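Local coordinates for DUF4393 domain-containing protein (Alcanivorax borkumensis, PDB 3H35) that is of unknown function but may take part in abortive infection, a bacterial defence against phages, at residues Thr75-Ser80 against Gly85-Arg90; Leu134-Ser139 against Ile157-Leu162; Ala146-Gln149 against Lys154-Ile157. One frame throughout, in Å; residues are numbered along the deposited sequence.

Contact 1: residues Thr75-Ser80 against Gly85-Arg90; sequences TLYSGS and GEVLYR. With EDO (1,2-ethanediol), chain D.
T75 and R90 lie side by side across two antiparallel strands and point the same way, a short hydroxyl beside a long arginine. T75 OG1 sits beside its own backbone N (chi1 -57°), where R90 NE reaches it at 2.9 Å, almost straight and close to the guanidinium plane. V87, beta-branched as suits a strand, offers one methyl to two neighbours: its CG2 lies 3.7 Å above one face of the R90 guanidinium, offset toward the rim, and meets Y77 CE1 at 3.5 Å. The Y77 ring stands nearly upright to the guanidinium, the planes 84° apart. E160 of the next strand draws these polar ends together, forming a salt bridge with R90 NH2 and bonding to the hydroxyls of T75 and Y77; R90 NH2 also pairs with E86 of the second subunit. An ethanediol, probably from the crystallisation liquor, takes R90 NH1 at its O2.

On the other face, L76 and Y89 run alongside each other, L76 CD1 lying 3.9 Å from Y89 CD2; their apolar surfaces suit the side packed by helix 139-151. Beyond the strand, S78 OG accepts E86 N at 2.9 Å. G85 has no side chain to crowd that hydroxyl. L76 O receives L88 N at 2.7 Å and L76 N gives to Y89 O at 2.9 Å, so two residues face one: a classic beta bulge in a beta hairpin.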
ATOM      1  N   THR A  75      -8.019  11.400  -9.735  1.00 27.82           N
ATOM      2  CA  THR A  75      -6.944  10.443  -9.678  1.00 27.26           C
ATOM      3  C   THR A  75      -6.028  10.643 -10.881  1.00 27.18           C
ATOM      4  O   THR A  75      -6.489  10.729 -12.011  1.00 26.98           O
ATOM      5  CB  THR A  75      -7.530   9.016  -9.646  1.00 28.59           C
ATOM      6  OG1 THR A  75      -8.431   8.868  -8.515  1.00 27.34           O
ATOM      7  CG2 THR A  75      -6.422   8.003  -9.600  1.00 25.28           C
ATOM      8  N   LEU A  76      -4.735  10.753 -10.623  1.00 26.08           N
ATOM      9  CA  LEU A  76      -3.737  10.818 -11.657  1.00 25.40           C
ATOM     10  C   LEU A  76      -3.194   9.431 -11.854  1.00 26.48           C
ATOM     11  O   LEU A  76      -2.661   8.793 -10.925  1.00 25.03           O
ATOM     12  CB  LEU A  76      -2.624  11.795 -11.298  1.00 24.56           C
ATOM     13  CG  LEU A  76      -3.036  13.259 -11.201  1.00 25.60           C
ATOM     14  CD1 LEU A  76      -1.835  14.140 -10.751  1.00 25.94           C
ATOM     15  CD2 LEU A  76      -3.640  13.770 -12.519  1.00 26.15           C
ATOM     16  N   TYR A  77      -3.368   8.973 -13.093  1.00 27.01           N
ATOM     17  CA  TYR A  77      -2.918   7.697 -13.570  1.00 26.92           C
ATOM     18  C   TYR A  77      -1.737   7.859 -14.495  1.00 27.91           C
ATOM     19  O   TYR A  77      -1.706   8.761 -15.332  1.00 26.48           O
ATOM     20  CB  TYR A  77      -4.015   7.032 -14.385  1.00 27.10           C
ATOM     21  CG  TYR A  77      -5.091   6.419 -13.567  1.00 27.84           C
ATOM     22  CD1 TYR A  77      -4.993   5.118 -13.121  1.00 31.89           C
ATOM     23  CD2 TYR A  77      -6.211   7.138 -13.227  1.00 31.88           C
ATOM     24  CE1 TYR A  77      -6.025   4.531 -12.340  1.00 34.50           C
ATOM     25  CE2 TYR A  77      -7.246   6.572 -12.462  1.00 33.70           C
ATOM     26  CZ  TYR A  77      -7.135   5.275 -12.020  1.00 33.68           C
ATOM     27  OH  TYR A  77      -8.138   4.749 -11.263  1.00 35.63           O
ATOM     28  N   SER A  78      -0.830   6.896 -14.420  1.00 28.67           N
ATOM     29  CA  SER A  78       0.423   6.965 -15.127  1.00 29.86           C
ATOM     30  C   SER A  78       0.252   6.946 -16.621  1.00 29.64           C
ATOM     31  O   SER A  78       1.069   7.490 -17.332  1.00 30.87           O
ATOM     32  CB  SER A  78       1.324   5.800 -14.717  1.00 29.98           C
ATOM     33  OG  SER A  78       0.718   4.566 -15.027  1.00 31.84           O
ATOM     34  N   GLY A  79      -0.812   6.320 -17.091  1.00 29.80           N
ATOM     35  CA  GLY A  79      -1.088   6.239 -18.512  1.00 29.86           C
ATOM     36  C   GLY A  79      -2.338   7.024 -18.886  1.00 30.03           C
ATOM     37  O   GLY A  79      -3.012   7.606 -18.026  1.00 28.82           O
ATOM     38  N   SER A  80      -2.647   6.991 -20.178  1.00 30.23           N
ATOM     39  CA  SER A  80      -3.804   7.663 -20.748  1.00 31.19           C
ATOM     40  C   SER A  80      -5.074   6.891 -20.469  1.00 31.83           C
ATOM     41  O   SER A  80      -5.048   5.757 -20.020  1.00 31.11           O
ATOM     42  CB  SER A  80      -3.676   7.778 -22.265  1.00 31.62           C
ATOM     43  OG  SER A  80      -4.282   6.621 -22.872  1.00 32.36           O
ATOM     44  N   GLY A  85      -2.743   2.368 -16.600  1.00 39.94           N
ATOM     45  CA  GLY A  85      -1.616   1.992 -15.761  1.00 38.26           C
ATOM     46  C   GLY A  85      -1.927   2.152 -14.282  1.00 37.68           C
ATOM     47  O   GLY A  85      -3.008   1.777 -13.820  1.00 37.92           O
ATOM     48  N   GLU A  86      -1.009   2.741 -13.533  0.70 37.47           N
ATOM     49  CA  GLU A  86      -1.157   2.785 -12.074  0.70 37.52           C
ATOM     50  C   GLU A  86      -1.553   4.151 -11.509  0.70 35.51           C
ATOM     51  O   GLU A  86      -1.290   5.194 -12.096  0.70 34.01           O
ATOM     52  CB  GLU A  86       0.132   2.299 -11.405  0.70 38.40           C
ATOM     53  CG  GLU A  86       0.211   0.762 -11.258  0.70 42.80           C
ATOM     54  CD  GLU A  86       1.537   0.303 -10.641  0.70 49.72           C
ATOM     55  OE1 GLU A  86       2.485   1.149 -10.579  0.70 51.24           O
ATOM     56  OE2 GLU A  86       1.623  -0.896 -10.221  0.70 51.73           O
ATOM     57  N   VAL A  87      -2.146   4.112 -10.325  1.00 34.45           N
ATOM     58  CA  VAL A  87      -2.565   5.324  -9.602  1.00 33.86           C
ATOM     59  C   VAL A  87      -1.323   6.028  -9.030  1.00 33.07           C
ATOM     60  O   VAL A  87      -0.544   5.415  -8.313  1.00 32.39           O
ATOM     61  CB  VAL A  87      -3.539   4.990  -8.441  1.00 34.16           C
ATOM     62  CG1 VAL A  87      -3.623   6.153  -7.484  1.00 33.18           C
ATOM     63  CG2 VAL A  87      -4.924   4.561  -8.975  1.00 33.37           C
ATOM     64  N   LEU A  88      -1.137   7.306  -9.329  1.00 31.47           N
ATOM     65  CA  LEU A  88       0.026   8.022  -8.825  1.00 31.22           C
ATOM     66  C   LEU A  88      -0.265   9.018  -7.728  1.00 31.03           C
ATOM     67  O   LEU A  88       0.603   9.289  -6.949  1.00 31.91           O
ATOM     68  CB  LEU A  88       0.734   8.765  -9.952  1.00 31.91           C
ATOM     69  CG  LEU A  88       1.383   7.862 -10.989  1.00 34.78           C
ATOM     70  CD1 LEU A  88       2.143   8.675 -12.012  1.00 38.71           C
ATOM     71  CD2 LEU A  88       2.302   6.841 -10.313  1.00 35.94           C
ATOM     72  N   TYR A  89      -1.462   9.605  -7.696  1.00 29.48           N
ATOM     73  CA  TYR A  89      -1.719  10.769  -6.905  1.00 28.30           C
ATOM     74  C   TYR A  89      -3.212  10.929  -6.848  1.00 27.63           C
ATOM     75  O   TYR A  89      -3.894  10.650  -7.817  1.00 25.68           O
ATOM     76  CB  TYR A  89      -1.112  12.019  -7.569  1.00 27.87           C
ATOM     77  CG  TYR A  89      -1.160  13.308  -6.747  1.00 28.82           C
ATOM     78  CD1 TYR A  89      -0.129  13.624  -5.887  1.00 27.94           C
ATOM     79  CD2 TYR A  89      -2.196  14.258  -6.896  1.00 29.85           C
ATOM     80  CE1 TYR A  89      -0.127  14.786  -5.176  1.00 28.10           C
ATOM     81  CE2 TYR A  89      -2.194  15.445  -6.147  1.00 29.37           C
ATOM     82  CZ  TYR A  89      -1.141  15.679  -5.313  1.00 29.64           C
ATOM     83  OH  TYR A  89      -1.055  16.825  -4.553  1.00 39.17           O
ATOM     84  N   ARG A  90      -3.713  11.358  -5.709  1.00 27.32           N
ATOM     85  CA  ARG A  90      -5.133  11.557  -5.549  1.00 28.84           C
ATOM     86  C   ARG A  90      -5.404  12.859  -4.831  1.00 28.28           C
ATOM     87  O   ARG A  90      -4.634  13.249  -3.971  1.00 29.16           O
ATOM     88  CB  ARG A  90      -5.783  10.389  -4.849  1.00 29.15           C
ATOM     89  CG  ARG A  90      -5.989   9.239  -5.786  1.00 32.56           C
ATOM     90  CD  ARG A  90      -6.711   8.050  -5.174  1.00 34.88           C
ATOM     91  NE  ARG A  90      -7.428   7.321  -6.228  1.00 36.44           N
ATOM     92  CZ  ARG A  90      -7.530   6.005  -6.321  1.00 34.90           C
ATOM     93  NH1 ARG A  90      -6.924   5.209  -5.444  1.00 36.32           N
ATOM     94  NH2 ARG A  90      -8.218   5.483  -7.326  1.00 34.01           N
TER
HETATM   95  C1  EDO D 184      -3.291   7.800  -3.615  1.00 54.35           C
HETATM   96  O1  EDO D 184      -1.913   8.155  -3.824  1.00 54.43           O
HETATM   97  C2  EDO D 184      -3.497   6.303  -3.525  1.00 51.78           C
HETATM   98  O2  EDO D 184      -4.765   6.003  -4.084  1.00 49.95           O

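Contact 2: residues Leu134-Ser139 against Ile157-Leu162; sequences LCEGDS and IRRETL
E136 and R159 form a bidentate salt bridge that ties the last turn of helix 129-137 to strand 156-164 of the antiparallel sheet. The grip is side-on: R159 NH2 gives to E136 OE1 at 2.8 Å with an angle of 178° at the hydrogen, and R159 NE gives to E136 OE2, also at 2.8 Å. Both oxygens are met on their syn sides and both lie near the guanidinium plane; the carboxylate is turned 22° from it, so the flat groups meet edge to edge with a slight twist. Two bonds to two atoms fix the rotation of both groups. The backbones stay well apart, with 9.0 Å between E136 CA and I157 CA, and long, flexible residues suit such a gap: the arginine is extended from CG to NE, the glutamate beyond CG, and the two chains cross at about a right angle.

Packing across the contact is slight: I157 CG2 comes no nearer than 4.2 Å to E136 OE2, while the branched side chain of I157 also packs on F141 and L76, and L74 touches E136 from the neighbouring strand.

A second ion pair lies along the strand itself, with R158 pointing away from the helix. R158 NH1 forms a salt bridge with D123, and E160 OE2 receives R158 NH2 at 2.7 Å on its anti side, 19° out of the carboxylate plane.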
ATOM      1  N   LEU A 134     -13.948  22.599  -9.355  1.00 31.67           N
ATOM      2  CA  LEU A 134     -13.196  23.240  -8.279  1.00 31.82           C
ATOM      3  C   LEU A 134     -11.868  22.534  -8.013  1.00 32.19           C
ATOM      4  O   LEU A 134     -10.856  23.200  -7.831  1.00 32.38           O
ATOM      5  CB  LEU A 134     -13.986  23.256  -6.970  1.00 31.79           C
ATOM      6  CG  LEU A 134     -15.238  24.108  -6.915  1.00 34.43           C
ATOM      7  CD1 LEU A 134     -15.882  23.863  -5.553  1.00 34.80           C
ATOM      8  CD2 LEU A 134     -14.971  25.655  -7.195  1.00 33.89           C
ATOM      9  N   CYS A 135     -11.863  21.198  -7.948  1.00 32.01           N
ATOM     10  CA  CYS A 135     -10.618  20.494  -7.704  1.00 32.23           C
ATOM     11  C   CYS A 135      -9.618  20.677  -8.845  1.00 32.33           C
ATOM     12  O   CYS A 135      -8.422  20.854  -8.608  1.00 30.85           O
ATOM     13  CB  CYS A 135     -10.869  19.002  -7.538  1.00 33.14           C
ATOM     14  SG  CYS A 135     -11.660  18.584  -5.994  1.00 33.88           S
ATOM     15  N   GLU A 136     -10.100  20.571 -10.075  1.00 32.00           N
ATOM     16  CA  GLU A 136      -9.211  20.681 -11.215  1.00 33.41           C
ATOM     17  C   GLU A 136      -8.593  22.089 -11.287  1.00 34.36           C
ATOM     18  O   GLU A 136      -7.480  22.268 -11.790  1.00 34.66           O
ATOM     19  CB  GLU A 136      -9.935  20.315 -12.510  1.00 33.57           C
ATOM     20  CG  GLU A 136     -10.110  18.802 -12.638  1.00 34.64           C
ATOM     21  CD  GLU A 136     -11.236  18.370 -13.562  1.00 36.60           C
ATOM     22  OE1 GLU A 136     -12.016  19.228 -13.998  1.00 37.81           O
ATOM     23  OE2 GLU A 136     -11.386  17.153 -13.830  1.00 36.25           O
ATOM     24  N   GLY A 137      -9.282  23.074 -10.728  1.00 34.41           N
ATOM     25  CA  GLY A 137      -8.759  24.415 -10.738  1.00 34.91           C
ATOM     26  C   GLY A 137      -7.750  24.677  -9.638  1.00 35.50           C
ATOM     27  O   GLY A 137      -7.078  25.693  -9.662  1.00 36.15           O
ATOM     28  N   ASP A 138      -7.638  23.791  -8.661  1.00 34.82           N
ATOM     29  CA  ASP A 138      -6.754  24.060  -7.567  1.00 35.00           C
ATOM     30  C   ASP A 138      -5.279  24.134  -7.999  1.00 35.00           C
ATOM     31  O   ASP A 138      -4.760  23.255  -8.690  1.00 34.71           O
ATOM     32  CB  ASP A 138      -6.892  22.990  -6.483  1.00 35.42           C
ATOM     33  CG  ASP A 138      -5.988  23.265  -5.308  1.00 35.98           C
ATOM     34  OD1 ASP A 138      -6.392  24.092  -4.464  1.00 42.12           O
ATOM     35  OD2 ASP A 138      -4.891  22.682  -5.224  1.00 33.80           O
ATOM     36  N   SER A 139      -4.584  25.151  -7.518  1.00 34.04           N
ATOM     37  CA  SER A 139      -3.208  25.382  -7.939  1.00 34.33           C
ATOM     38  C   SER A 139      -2.218  24.293  -7.449  1.00 33.51           C
ATOM     39  O   SER A 139      -1.271  23.988  -8.150  1.00 33.38           O
ATOM     40  CB  SER A 139      -2.746  26.774  -7.502  1.00 33.95           C
ATOM     41  OG  SER A 139      -2.748  26.848  -6.078  1.00 37.35           O
ATOM     42  N   ILE A 157      -5.829  12.577 -15.838  1.00 27.35           N
ATOM     43  CA  ILE A 157      -6.775  12.793 -14.752  1.00 27.69           C
ATOM     44  C   ILE A 157      -7.962  11.928 -15.011  1.00 28.24           C
ATOM     45  O   ILE A 157      -8.502  11.920 -16.110  1.00 27.85           O
ATOM     46  CB  ILE A 157      -7.337  14.206 -14.711  1.00 27.75           C
ATOM     47  CG1 ILE A 157      -6.202  15.227 -14.577  1.00 28.57           C
ATOM     48  CG2 ILE A 157      -8.340  14.330 -13.529  1.00 27.27           C
ATOM     49  CD1 ILE A 157      -6.635  16.681 -14.517  1.00 27.97           C
ATOM     50  N   ARG A 158      -8.396  11.224 -13.983  1.00 28.60           N
ATOM     51  CA  ARG A 158      -9.663  10.556 -14.028  1.00 29.21           C
ATOM     52  C   ARG A 158     -10.516  11.007 -12.877  1.00 28.83           C
ATOM     53  O   ARG A 158     -10.075  10.975 -11.727  1.00 28.59           O
ATOM     54  CB  ARG A 158      -9.496   9.045 -13.977  1.00 29.34           C
ATOM     55  CG  ARG A 158     -10.792   8.325 -14.219  1.00 31.62           C
ATOM     56  CD  ARG A 158     -10.557   6.815 -14.413  1.00 37.09           C
ATOM     57  NE  ARG A 158     -11.775   6.109 -14.838  1.00 39.58           N
ATOM     58  CZ  ARG A 158     -12.579   5.407 -14.032  1.00 42.77           C
ATOM     59  NH1 ARG A 158     -13.655   4.799 -14.528  1.00 43.19           N
ATOM     60  NH2 ARG A 158     -12.321   5.292 -12.738  1.00 42.49           N
ATOM     61  N   ARG A 159     -11.737  11.421 -13.202  1.00 28.32           N
ATOM     62  CA  ARG A 159     -12.711  11.811 -12.221  1.00 29.01           C
ATOM     63  C   ARG A 159     -13.357  10.571 -11.608  1.00 28.81           C
ATOM     64  O   ARG A 159     -13.930   9.737 -12.285  1.00 28.39           O
ATOM     65  CB  ARG A 159     -13.772  12.716 -12.819  1.00 29.05           C
ATOM     66  CG  ARG A 159     -13.256  14.090 -13.257  1.00 30.03           C
ATOM     67  CD  ARG A 159     -14.320  14.790 -14.066  1.00 32.72           C
ATOM     68  NE  ARG A 159     -14.038  16.201 -14.254  1.00 34.40           N
ATOM     69  CZ  ARG A 159     -14.893  17.058 -14.784  1.00 34.99           C
ATOM     70  NH1 ARG A 159     -16.098  16.651 -15.189  1.00 37.82           N
ATOM     71  NH2 ARG A 159     -14.558  18.329 -14.881  1.00 35.85           N
ATOM     72  N   GLU A 160     -13.243  10.481 -10.290  1.00 28.46           N
ATOM     73  CA  GLU A 160     -13.746   9.349  -9.548  1.00 28.24           C
ATOM     74  C   GLU A 160     -14.517   9.847  -8.304  1.00 27.56           C
ATOM     75  O   GLU A 160     -14.686  11.055  -8.085  1.00 27.20           O
ATOM     76  CB  GLU A 160     -12.569   8.434  -9.192  1.00 27.78           C
ATOM     77  CG  GLU A 160     -11.846   7.869 -10.441  1.00 29.09           C
ATOM     78  CD  GLU A 160     -10.699   6.927 -10.119  1.00 29.14           C
ATOM     79  OE1 GLU A 160     -10.065   7.056  -9.047  1.00 30.12           O
ATOM     80  OE2 GLU A 160     -10.428   6.049 -10.956  1.00 31.23           O
ATOM     81  N   THR A 161     -15.006   8.898  -7.520  1.00 26.75           N
ATOM     82  CA  THR A 161     -15.765   9.188  -6.334  1.00 26.30           C
ATOM     83  C   THR A 161     -15.156   8.499  -5.105  1.00 25.97           C
ATOM     84  O   THR A 161     -14.883   7.297  -5.133  1.00 25.85           O
ATOM     85  CB  THR A 161     -17.204   8.730  -6.538  1.00 27.30           C
ATOM     86  OG1 THR A 161     -17.714   9.324  -7.752  1.00 27.70           O
ATOM     87  CG2 THR A 161     -18.058   9.135  -5.330  1.00 25.09           C
ATOM     88  N   LEU A 162     -14.928   9.265  -4.045  1.00 25.17           N
ATOM     89  CA  LEU A 162     -14.300   8.755  -2.826  1.00 26.06           C
ATOM     90  C   LEU A 162     -15.383   8.292  -1.907  1.00 26.01           C
ATOM     91  O   LEU A 162     -16.323   9.030  -1.671  1.00 26.60           O
ATOM     92  CB  LEU A 162     -13.511   9.868  -2.133  1.00 26.42           C
ATOM     93  CG  LEU A 162     -12.808   9.584  -0.803  1.00 26.73           C
ATOM     94  CD1 LEU A 162     -11.658   8.559  -1.029  1.00 25.38           C
ATOM     95  CD2 LEU A 162     -12.296  10.928  -0.211  1.00 23.37           C
TER

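Contact 3: residues Ala146-Gln149 against Lys154-Ile157; sequences AELQ and KLSI
Q149 meets L155 through its aliphatic part, although it carries the one flat group among the three residues that touch. Neither the faces nor the edges of its amide make a contact with 154-157; it is Q149 CG, below the amide, that lies 3.7 Å from L155 CD2 and 4.2 Å from L155 CB. The glutamine chain runs on extended beyond CG, crossing the leucine at about a right angle, so the methylene is laid against the methyl group while the polar end is carried past it. Glutamine suits this partly exposed place because its methylenes can pack while its amide takes no part in the contact.

L148, one position earlier on helix 139-151, meets the same methyl group. Its CB lies 3.5 Å from L155 CD2, tighter than carbons usually pack, so L155 CD2 is wedged against two successive residues of the helix. L155 CG lies anti to the backbone N (chi1 -166°), beside the carbonyl carbon, and from there CD2 reaches the helix; the nearest CA atoms, those of Q149 and L155, are 5.9 Å apart. L148 is buried, packing against L76 and Y89 of the sheet, with P166 of the third subunit on it too, while L155 also touches L88. A leucine is apt at both sites, since a branched apolar tip can meet neighbours on several sides.

A short connection leads from helix 139-151 into strand 156-164, an inner strand of the antiparallel sheet. No hydrogen bond crosses between the two segments, whose mutual contact is apolar packing, so its fit depends on shape more than on direction.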
ATOM      1  N   ALA A 146       1.678  18.805 -12.997  1.00 24.77           N
ATOM      2  CA  ALA A 146       2.740  19.248 -13.839  1.00 25.69           C
ATOM      3  C   ALA A 146       4.049  18.541 -13.463  1.00 26.53           C
ATOM      4  O   ALA A 146       4.758  18.091 -14.344  1.00 26.97           O
ATOM      5  CB  ALA A 146       2.862  20.801 -13.831  1.00 25.00           C
ATOM      6  N   GLU A 147       4.349  18.364 -12.177  1.00 28.08           N
ATOM      7  CA  GLU A 147       5.568  17.648 -11.806  1.00 28.97           C
ATOM      8  C   GLU A 147       5.577  16.226 -12.354  1.00 28.75           C
ATOM      9  O   GLU A 147       6.583  15.749 -12.901  1.00 27.61           O
ATOM     10  CB  GLU A 147       5.724  17.572 -10.304  1.00 30.39           C
ATOM     11  CG  GLU A 147       5.948  18.902  -9.588  1.00 34.62           C
ATOM     12  CD  GLU A 147       6.072  18.706  -8.059  1.00 40.55           C
ATOM     13  OE1 GLU A 147       6.593  17.651  -7.613  1.00 46.28           O
ATOM     14  OE2 GLU A 147       5.658  19.613  -7.311  1.00 48.10           O
ATOM     15  N   LEU A 148       4.441  15.554 -12.212  1.00 28.64           N
ATOM     16  CA  LEU A 148       4.318  14.167 -12.666  1.00 28.76           C
ATOM     17  C   LEU A 148       4.367  14.054 -14.184  1.00 29.38           C
ATOM     18  O   LEU A 148       4.914  13.059 -14.717  1.00 29.76           O
ATOM     19  CB  LEU A 148       3.029  13.540 -12.129  1.00 27.75           C
ATOM     20  CG  LEU A 148       3.079  13.208 -10.649  1.00 28.74           C
ATOM     21  CD1 LEU A 148       1.687  12.917 -10.105  1.00 26.90           C
ATOM     22  CD2 LEU A 148       4.028  12.036 -10.400  1.00 25.41           C
ATOM     23  N   GLN A 149       3.814  15.033 -14.899  1.00 28.49           N
ATOM     24  CA  GLN A 149       3.847  14.958 -16.374  1.00 29.31           C
ATOM     25  C   GLN A 149       5.248  15.016 -16.936  1.00 28.54           C
ATOM     26  O   GLN A 149       5.474  14.458 -17.966  1.00 29.00           O
ATOM     27  CB  GLN A 149       3.027  16.042 -17.063  1.00 29.14           C
ATOM     28  CG  GLN A 149       1.493  15.943 -16.879  1.00 33.52           C
ATOM     29  CD  GLN A 149       0.748  17.216 -17.347  1.00 36.58           C
ATOM     30  OE1 GLN A 149       1.310  18.317 -17.316  1.00 39.23           O
ATOM     31  NE2 GLN A 149      -0.527  17.073 -17.715  1.00 38.48           N
ATOM     32  N   LYS A 154       2.102  10.592 -20.599  1.00 27.49           N
ATOM     33  CA  LYS A 154       0.719  10.201 -20.879  1.00 28.33           C
ATOM     34  C   LYS A 154      -0.236  10.317 -19.656  1.00 27.57           C
ATOM     35  O   LYS A 154      -1.443  10.029 -19.765  1.00 27.21           O
ATOM     36  CB  LYS A 154       0.714   8.780 -21.465  1.00 29.47           C
ATOM     37  CG  LYS A 154       1.314   8.805 -22.874  1.00 33.28           C
ATOM     38  CD  LYS A 154       1.885   7.505 -23.362  1.00 38.67           C
ATOM     39  CE  LYS A 154       2.719   7.767 -24.638  1.00 42.40           C
ATOM     40  NZ  LYS A 154       3.697   6.626 -24.876  1.00 45.95           N
ATOM     41  N   LEU A 155       0.304  10.775 -18.527  1.00 26.22           N
ATOM     42  CA  LEU A 155      -0.455  10.959 -17.274  1.00 26.27           C
ATOM     43  C   LEU A 155      -1.848  11.489 -17.567  1.00 26.41           C
ATOM     44  O   LEU A 155      -2.009  12.452 -18.314  1.00 24.31           O
ATOM     45  CB  LEU A 155       0.242  12.002 -16.390  1.00 25.93           C
ATOM     46  CG  LEU A 155      -0.164  12.127 -14.939  1.00 27.11           C
ATOM     47  CD1 LEU A 155       0.365  10.921 -14.140  1.00 28.93           C
ATOM     48  CD2 LEU A 155       0.363  13.442 -14.336  1.00 26.12           C
ATOM     49  N   SER A 156      -2.850  10.896 -16.950  1.00 27.02           N
ATOM     50  CA  SER A 156      -4.206  11.402 -17.128  1.00 27.03           C
ATOM     51  C   SER A 156      -4.940  11.594 -15.818  1.00 27.26           C
ATOM     52  O   SER A 156      -4.738  10.831 -14.831  1.00 27.55           O
ATOM     53  CB  SER A 156      -5.024  10.469 -18.047  1.00 26.45           C
ATOM     54  OG  SER A 156      -5.023   9.156 -17.537  1.00 25.37           O
ATOM     55  N   ILE A 157      -5.829  12.577 -15.838  1.00 27.35           N
ATOM     56  CA  ILE A 157      -6.775  12.793 -14.752  1.00 27.69           C
ATOM     57  C   ILE A 157      -7.962  11.928 -15.011  1.00 28.24           C
ATOM     58  O   ILE A 157      -8.502  11.920 -16.110  1.00 27.85           O
ATOM     59  CB  ILE A 157      -7.337  14.206 -14.711  1.00 27.75           C
ATOM     60  CG1 ILE A 157      -6.202  15.227 -14.577  1.00 28.57           C
ATOM     61  CG2 ILE A 157      -8.340  14.330 -13.529  1.00 27.27           C
ATOM     62  CD1 ILE A 157      -6.635  16.681 -14.517  1.00 27.97           C
TER

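Overall arrangement
All three contacts lie on one antiparallel sheet and the helices beside it. Contact 1 comes first in the chain and joins the hairpin strands 71-77 and 87-91; contacts 2 and 3 open later, on helices 129-137 and 139-151, and both end on strand 156-164, where they share I157. That strand neighbours 71-77, and its E160 and S156 bond to residues of contact 1, linking it to contacts 2 and 3. The centres of contacts 1 and 3 are about 8 Å apart, those of 1 and 2 about 12 Å, and those of 2 and 3 about 13 Å. Contact 1 thus pairs two strands of the sheet, while contacts 2 and 3 tie two successive helices to its strand 156-164.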